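5,10-methylenetetrahydrofolate dehydrogenase (Bombyx mori, PDB 5ZF1) catalyses the NADP+-linked oxidation of 5,10-methylenetetrahydrofolate to 5,10-methenyltetrahydrofolate, a step of folate-dependent one-carbon metabolism. Local coordinates at residues Ile217-Leu222 against Ile238-Thr243; Ile164-Asn169 against Ile196-Thr201; Ala142-Glu147 against Pro279-Met284. All blocks are in the same frame, centred on the assembly; numbering follows the deposited sequence. Where two conformers were deposited one is given.

Contact 1 (Ile217-Leu222 against Ile238-Thr243). With SO4 (sulfate ion), chain E.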
# COMPACT_ATOMS: atom_id res chain seq x y z
N ILE B 217 -15.88 -3.33 7.88
CA ILE B 217 -15.37 -2.07 8.40
C ILE B 217 -15.82 -0.98 7.44
O ILE B 217 -15.45 -1.01 6.27
CB ILE B 217 -13.85 -2.09 8.54
CG1 ILE B 217 -13.44 -3.08 9.62
CG2 ILE B 217 -13.32 -0.69 8.84
CD1 ILE B 217 -12.01 -3.57 9.51
N THR B 218 -16.63 -0.03 7.92
CA THR B 218 -17.10 1.09 7.10
C THR B 218 -16.23 2.31 7.40
O THR B 218 -16.34 2.89 8.48
CB THR B 218 -18.58 1.43 7.33
OG1 THR B 218 -18.77 1.94 8.66
CG2 THR B 218 -19.47 0.22 7.10
N ALA B 219 -15.36 2.68 6.45
CA ALA B 219 -14.41 3.76 6.63
C ALA B 219 -14.64 4.91 5.66
O ALA B 219 -13.93 5.91 5.72
CB ALA B 219 -12.97 3.24 6.44
N THR B 220 -15.63 4.78 4.80
CA THR B 220 -15.84 5.78 3.76
C THR B 220 -16.52 7.02 4.32
O THR B 220 -17.30 6.97 5.27
CB THR B 220 -16.65 5.18 2.62
OG1 THR B 220 -16.94 6.21 1.68
CG2 THR B 220 -17.95 4.58 3.14
N GLY B 221 -16.21 8.16 3.71
CA GLY B 221 -16.84 9.42 4.03
C GLY B 221 -18.14 9.67 3.31
O GLY B 221 -18.86 10.61 3.64
N LEU B 222 -18.45 8.85 2.33
CA LEU B 222 -19.68 8.92 1.56
C LEU B 222 -20.76 8.08 2.23
O LEU B 222 -20.46 7.05 2.84
CB LEU B 222 -19.44 8.43 0.14
CG LEU B 222 -18.47 9.31 -0.66
CD1 LEU B 222 -17.98 8.60 -1.91
CD2 LEU B 222 -19.12 10.63 -1.01
N ILE B 238 -17.68 -2.81 12.37
CA ILE B 238 -17.03 -1.64 12.94
C ILE B 238 -17.30 -0.44 12.04
O ILE B 238 -16.91 -0.44 10.87
CB ILE B 238 -15.52 -1.85 13.11
CG1 ILE B 238 -15.28 -2.94 14.16
CG2 ILE B 238 -14.84 -0.52 13.52
CD1 ILE B 238 -13.86 -3.45 14.21
N ASP B 239 -17.98 0.56 12.60
CA ASP B 239 -18.23 1.84 11.94
C ASP B 239 -17.15 2.83 12.36
O ASP B 239 -17.09 3.24 13.53
CB ASP B 239 -19.64 2.34 12.28
CG ASP B 239 -20.07 3.52 11.45
OD1 ASP B 239 -19.23 4.06 10.70
OD2 ASP B 239 -21.26 3.91 11.54
N VAL B 240 -16.30 3.24 11.41
CA VAL B 240 -15.18 4.11 11.74
C VAL B 240 -15.67 5.51 12.11
O VAL B 240 -15.01 6.24 12.87
CB VAL B 240 -14.16 4.13 10.59
CG1 VAL B 240 -12.99 5.03 10.91
CG2 VAL B 240 -13.66 2.71 10.32
N GLY B 241 -16.84 5.90 11.61
CA GLY B 241 -17.41 7.19 11.95
C GLY B 241 -16.96 8.34 11.07
O GLY B 241 -17.01 9.49 11.51
N ILE B 242 -16.47 8.05 9.87
CA ILE B 242 -16.14 9.07 8.89
C ILE B 242 -17.42 9.48 8.17
O ILE B 242 -18.35 8.68 8.03
CB ILE B 242 -15.07 8.56 7.89
CG1 ILE B 242 -13.87 7.94 8.63
CG2 ILE B 242 -14.58 9.68 6.98
CD1 ILE B 242 -13.31 8.79 9.76
N THR B 243 -17.50 10.72 7.73
CA THR B 243 -18.82 11.20 7.37
C THR B 243 -18.88 12.16 6.19
O THR B 243 -19.96 12.42 5.67
CB THR B 243 -19.46 11.89 8.57
OG1 THR B 243 -20.89 11.80 8.47
CG2 THR B 243 -19.03 13.35 8.61
S SO4 E . -14.54 5.75 -1.05
O1 SO4 E . -13.21 5.73 -0.44
O2 SO4 E . -15.51 4.82 -0.52
O3 SO4 E . -15.06 7.10 -0.86
O4 SO4 E . -14.43 5.51 -2.50
O HOH W 1 -17.12 5.82 8.09

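Contact 2 (Ile164-Asn169 against Ile196-Thr201). With SO4 (sulfate ion), chain E.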
# COMPACT_ATOMS: atom_id res chain seq x y z
N ILE B 164 -15.10 -1.00 3.50
CA ILE B 164 -15.86 -0.10 2.62
C ILE B 164 -15.20 1.27 2.74
O ILE B 164 -15.33 1.94 3.76
CB ILE B 164 -17.35 -0.03 3.00
CG1 ILE B 164 -17.95 -1.43 2.99
CG2 ILE B 164 -18.11 0.88 1.99
CD1 ILE B 164 -19.36 -1.51 3.50
N GLY B 165 -14.46 1.67 1.71
CA GLY B 165 -13.70 2.91 1.76
C GLY B 165 -12.25 2.62 1.44
O GLY B 165 -11.65 1.69 1.95
N ARG B 166 -11.68 3.43 0.53
CA ARG B 166 -10.31 3.27 0.07
C ARG B 166 -9.46 4.52 0.32
O ARG B 166 -8.39 4.67 -0.31
CB ARG B 166 -10.27 2.91 -1.42
CG ARG B 166 -10.91 3.99 -2.31
CD ARG B 166 -10.89 3.60 -3.78
NE ARG B 166 -11.65 4.61 -4.53
CZ ARG B 166 -11.89 4.57 -5.84
NH1 ARG B 166 -11.43 3.57 -6.58
NH2 ARG B 166 -12.61 5.54 -6.39
N SER B 167 -9.89 5.41 1.21
CA SER B 167 -9.15 6.65 1.42
C SER B 167 -7.70 6.37 1.83
O SER B 167 -7.40 5.41 2.55
CB SER B 167 -9.84 7.51 2.48
OG SER B 167 -9.73 6.94 3.79
N LYS B 168 -6.79 7.24 1.38
CA LYS B 168 -5.38 6.97 1.64
C LYS B 168 -5.03 7.14 3.11
O LYS B 168 -4.08 6.51 3.60
CB LYS B 168 -4.50 7.88 0.78
CG LYS B 168 -4.69 7.67 -0.69
CD LYS B 168 -4.48 6.21 -1.06
CE LYS B 168 -4.68 5.98 -2.55
NZ LYS B 168 -4.30 4.58 -2.92
N ASN B 169 -5.79 7.96 3.82
CA ASN B 169 -5.50 8.19 5.23
C ASN B 169 -6.14 7.15 6.14
O ASN B 169 -5.63 6.95 7.26
CB ASN B 169 -5.98 9.57 5.68
CG ASN B 169 -5.04 10.68 5.26
OD1 ASN B 169 -4.07 10.47 4.52
ND2 ASN B 169 -5.34 11.89 5.72
N ILE B 196 -11.68 -4.78 -0.86
CA ILE B 196 -11.76 -3.33 -0.80
C ILE B 196 -12.93 -2.93 -1.67
O ILE B 196 -12.89 -3.12 -2.89
CB ILE B 196 -10.47 -2.68 -1.30
CG1 ILE B 196 -9.28 -3.10 -0.42
CG2 ILE B 196 -10.61 -1.17 -1.29
CD1 ILE B 196 -7.95 -2.95 -1.13
N CYS B 197 -13.98 -2.42 -1.05
CA CYS B 197 -15.11 -1.83 -1.75
C CYS B 197 -15.01 -0.32 -1.63
O CYS B 197 -14.36 0.21 -0.73
CB CYS B 197 -16.44 -2.31 -1.16
SG CYS B 197 -16.75 -4.08 -1.37
N HIS B 198 -15.65 0.38 -2.56
CA HIS B 198 -15.47 1.83 -2.61
C HIS B 198 -16.64 2.46 -3.35
O HIS B 198 -17.64 1.80 -3.65
CB HIS B 198 -14.14 2.22 -3.26
CG HIS B 198 -13.90 1.56 -4.59
ND1 HIS B 198 -14.62 1.88 -5.73
CD2 HIS B 198 -13.01 0.61 -4.96
CE1 HIS B 198 -14.18 1.15 -6.74
NE2 HIS B 198 -13.21 0.36 -6.29
N ARG B 199 -16.49 3.75 -3.67
CA ARG B 199 -17.59 4.55 -4.19
C ARG B 199 -18.15 3.99 -5.49
O ARG B 199 -19.32 4.21 -5.79
CB ARG B 199 -17.14 6.00 -4.40
CG ARG B 199 -16.05 6.17 -5.45
CD ARG B 199 -15.45 7.57 -5.43
NE ARG B 199 -14.92 7.91 -4.11
CZ ARG B 199 -14.42 9.10 -3.78
NH1 ARG B 199 -14.38 10.09 -4.67
NH2 ARG B 199 -13.96 9.31 -2.55
N TYR B 200 -17.35 3.24 -6.26
CA TYR B 200 -17.83 2.73 -7.54
C TYR B 200 -18.19 1.24 -7.51
O TYR B 200 -18.53 0.68 -8.55
CB TYR B 200 -16.78 3.00 -8.63
CG TYR B 200 -16.49 4.48 -8.86
CD1 TYR B 200 -17.52 5.38 -9.11
CD2 TYR B 200 -15.18 4.95 -8.86
CE1 TYR B 200 -17.24 6.72 -9.33
CE2 TYR B 200 -14.89 6.31 -9.08
CZ TYR B 200 -15.93 7.17 -9.31
OH TYR B 200 -15.69 8.52 -9.55
N THR B 201 -18.08 0.59 -6.36
CA THR B 201 -18.61 -0.77 -6.24
C THR B 201 -20.12 -0.74 -6.42
O THR B 201 -20.81 0.00 -5.71
CB THR B 201 -18.27 -1.35 -4.86
OG1 THR B 201 -16.85 -1.36 -4.70
CG2 THR B 201 -18.81 -2.77 -4.72
S SO4 E . -14.54 5.75 -1.05
O1 SO4 E . -13.21 5.73 -0.44
O2 SO4 E . -15.51 4.82 -0.52
O3 SO4 E . -15.06 7.10 -0.86
O4 SO4 E . -14.43 5.51 -2.50

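Contact 3 (Ala142-Glu147 against Pro279-Met284)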
# COMPACT_ATOMS: atom_id res chain seq x y z
N ALA B 142 -6.52 3.89 11.58
CA ALA B 142 -6.36 2.52 11.13
C ALA B 142 -5.82 1.64 12.25
O ALA B 142 -6.30 0.52 12.48
CB ALA B 142 -5.43 2.47 9.91
N LEU B 143 -4.85 2.15 13.00
CA LEU B 143 -4.32 1.38 14.12
C LEU B 143 -5.39 1.15 15.17
O LEU B 143 -5.43 0.09 15.81
CB LEU B 143 -3.10 2.10 14.70
CG LEU B 143 -2.17 1.37 15.66
CD1 LEU B 143 -1.64 0.07 15.05
CD2 LEU B 143 -1.01 2.32 15.99
N ALA B 144 -6.28 2.13 15.36
CA ALA B 144 -7.36 1.99 16.33
C ALA B 144 -8.31 0.86 15.95
O ALA B 144 -8.69 0.04 16.79
CB ALA B 144 -8.13 3.31 16.46
N VAL B 145 -8.71 0.80 14.67
CA VAL B 145 -9.55 -0.30 14.20
C VAL B 145 -8.88 -1.64 14.46
O VAL B 145 -9.50 -2.57 15.00
CB VAL B 145 -9.88 -0.12 12.71
CG1 VAL B 145 -10.53 -1.39 12.16
CG2 VAL B 145 -10.78 1.05 12.57
N VAL B 146 -7.61 -1.76 14.06
CA VAL B 146 -6.89 -3.01 14.25
C VAL B 146 -6.82 -3.36 15.74
O VAL B 146 -6.97 -4.53 16.12
CB VAL B 146 -5.48 -2.91 13.62
CG1 VAL B 146 -4.54 -3.95 14.21
CG2 VAL B 146 -5.58 -3.05 12.13
N GLU B 147 -6.63 -2.36 16.59
CA GLU B 147 -6.56 -2.61 18.03
C GLU B 147 -7.91 -3.04 18.60
O GLU B 147 -7.96 -3.87 19.51
CB GLU B 147 -6.03 -1.36 18.74
CG GLU B 147 -5.52 -1.60 20.17
CD GLU B 147 -4.33 -2.55 20.26
OE1 GLU B 147 -3.52 -2.63 19.31
OE2 GLU B 147 -4.20 -3.22 21.30
N PRO B 279 -11.99 8.57 20.42
CA PRO B 279 -11.11 8.32 21.57
C PRO B 279 -10.05 7.26 21.32
O PRO B 279 -8.92 7.39 21.81
CB PRO B 279 -12.10 7.90 22.67
CG PRO B 279 -13.38 8.55 22.29
CD PRO B 279 -13.41 8.61 20.79
N MET B 280 -10.38 6.21 20.56
CA MET B 280 -9.39 5.20 20.20
C MET B 280 -8.30 5.78 19.30
O MET B 280 -7.12 5.44 19.44
CB MET B 280 -10.08 4.03 19.50
CG MET B 280 -10.67 2.97 20.42
SD MET B 280 -9.47 2.17 21.49
CE MET B 280 -8.53 1.22 20.28
N THR B 281 -8.69 6.61 18.34
CA THR B 281 -7.69 7.28 17.50
C THR B 281 -6.74 8.12 18.34
O THR B 281 -5.52 8.08 18.15
CB THR B 281 -8.40 8.14 16.45
OG1 THR B 281 -9.20 7.30 15.61
CG2 THR B 281 -7.40 8.91 15.61
N VAL B 282 -7.28 8.88 19.29
CA VAL B 282 -6.43 9.73 20.12
C VAL B 282 -5.47 8.89 20.96
O VAL B 282 -4.29 9.22 21.09
CB VAL B 282 -7.30 10.66 20.98
CG1 VAL B 282 -6.47 11.33 22.04
CG2 VAL B 282 -7.93 11.73 20.09
N ALA B 283 -5.97 7.77 21.52
CA ALA B 283 -5.10 6.87 22.27
C ALA B 283 -4.00 6.31 21.39
O ALA B 283 -2.85 6.16 21.83
CB ALA B 283 -5.92 5.73 22.88
N MET B 284 -4.32 5.99 20.13
CA MET B 284 -3.28 5.49 19.24
C MET B 284 -2.29 6.58 18.84
O MET B 284 -1.12 6.26 18.60
CB MET B 284 -3.92 4.86 18.00
CG MET B 284 -4.65 3.58 18.29
SD MET B 284 -3.57 2.32 18.98
CE MET B 284 -4.20 2.34 20.62

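Contact 1 (Ile217-Leu222 against Ile238-Thr243)
Ile217 and Thr218 run parallel to Ile238 and Asp239 as neighbouring strands, with Thr218 N bonded to Ile238 O and Val240 N bonded in turn to Thr218 O, each at 3.0 Å. Past the bridges both chains leave the sheet in the same direction and turn. On the face of Ile217 and Ile238, Val240 packs with one branch: its CG2 lies 3.7 Å from Ile217 CG2 and also meets Ala219 CB. Val145 of helix 140-151 covers this cluster. On the other face Thr218 OG1 lies 3.0 Å from Asp239 OD1, and Asp239 holds its own turn. Its CG is anti to the backbone N (chi1 -170°), and OD1 accepts Gly241 N at 3.2 Å from above the carboxylate plane, an Asx turn; OD2 is taken by Asp257 N. The backbone angles of Gly241 would jam a side chain against the preceding carbonyl. Further on, Ile242 lays CG1 near Ala219 O and its CG2 branch against Gly221 CA. A water accepts Ile242 N at 2.9 Å and reaches the carbonyl oxygens of Thr218 and Thr220, bridging the two loops where direct backbone pairing has ended. Thr220 OG1 works in both directions: it accepts Leu222 N in an ST turn at 3.1 Å and donates to sulfate O2 at 3.0 Å. The turn thus fixes the hydroxyl facing an anion at the C-terminal edge of a parallel sheet, consistent with a phosphate-binding position of the Rossmann-like cofactor domain.

Contact 2 (Ile164-Asn169 against Ile196-Thr201)
Arg166 lays its guanidinium flat on the His198 ring, centres 4.0 Å apart and planes 15° from parallel, with NH1 over the ring centre. The chain is extended from CG to NE, and CD passes 3.6 Å from His198 CB. Thr201 OG1 covers the opposite ring face, while Tyr200 N bonds to ND1 in the ring plane, so the ring's rotation is fixed. NH2 of Arg166 also lies 3.6 Å from Tyr200 CD2, the two planes being nearly perpendicular. The one backbone bond across the segments, Gly165 N to Cys197 O, is 2.8 Å and almost straight. The sulfate is held by backbone and side-chain donors, consistent with a cofactor phosphate site: Arg166 N donates to O1 at 2.9 Å, Arg199 N and NE both grip O4, and Arg199 NH2 donates to O3 at 3.0 Å. Arg166 NH2 lies 4.0 Å from Arg199 NE; Asp191 of the second subunit, in a salt bridge with Arg166 NH1, and the sulfate on Arg199 would probably offset these like charges. Ala192 O of that subunit accepts His198 NE2. Strand 193-197 continues into an antiparallel ladder across the interface, with strand 160-164 beside it and helix 203-211 packed on Ile164 and Cys197.

Contact 3 (Ala142-Glu147 against Pro279-Met284)
Helix segments Ala142-Glu147 and Pro279-Met284 cross steeply, their axes 8.3 Å apart at closest approach and their N-to-C directions 107° apart. The crossing is centred on Ala144, whose small side chain lets the backbones draw near: its CB is 3.7 Å from Met280 CB and also rests against the backbone of Thr281. Two methionines flank this point. Met280, bent at chi2 and chi3, curls its CE methyl to 3.7 Å from Ala144 O and on to Glu147 CB. Met284 lies against the other flank, with CG 3.7 Å from Ala144 N and SD 3.7 Å from Leu143 CG, where the two side chains cross at about a right angle. Leu143 has CG anti to its backbone N (chi1 -166°), which brings that atom to the sulfur. CE of Met284 ends 4.2 Å from Glu147 CG; the glutamate meets both methionines through CB and CG, while OE2 is paired with Arg151. An alanine in place of Met284 removes CG, SD and CE, and would probably leave a gap beside Leu143 and Ala144 in the helix crossing. Close crossing at an alanine, flanked by two bent methionines, is apolar helix-helix packing; helix 277-298, which also meets Ile14 of helix 7-26 through Met280 and Met284, is consistent with the long helix that links the catalytic and cofactor domains in this family.

In the fold
Along the chain, helix segment 142-147 comes first and waits longest for its partner: contact 3 closes only at 279-284, and both other contacts fall within the span it encloses. Contact 2 closes first, bringing 196-201 back to 164-169 across helix 171-178. Contact 1 follows in series, joining 217-222 to 238-243 with no helix between them. Contacts 1 and 2 share one parallel sheet: strand 160-164, ending in Ile164, lies between strands 193-197 and 215-218, and probable backbone bonds from Ile164 to Ile217 and Ala219 join contact 2 to contact 1. Both reach the same sulfate. Val145 touches Ile217 and Val240, carrying contact 1 over to the helices of contact 3. Contacts 2 and 3 do not touch.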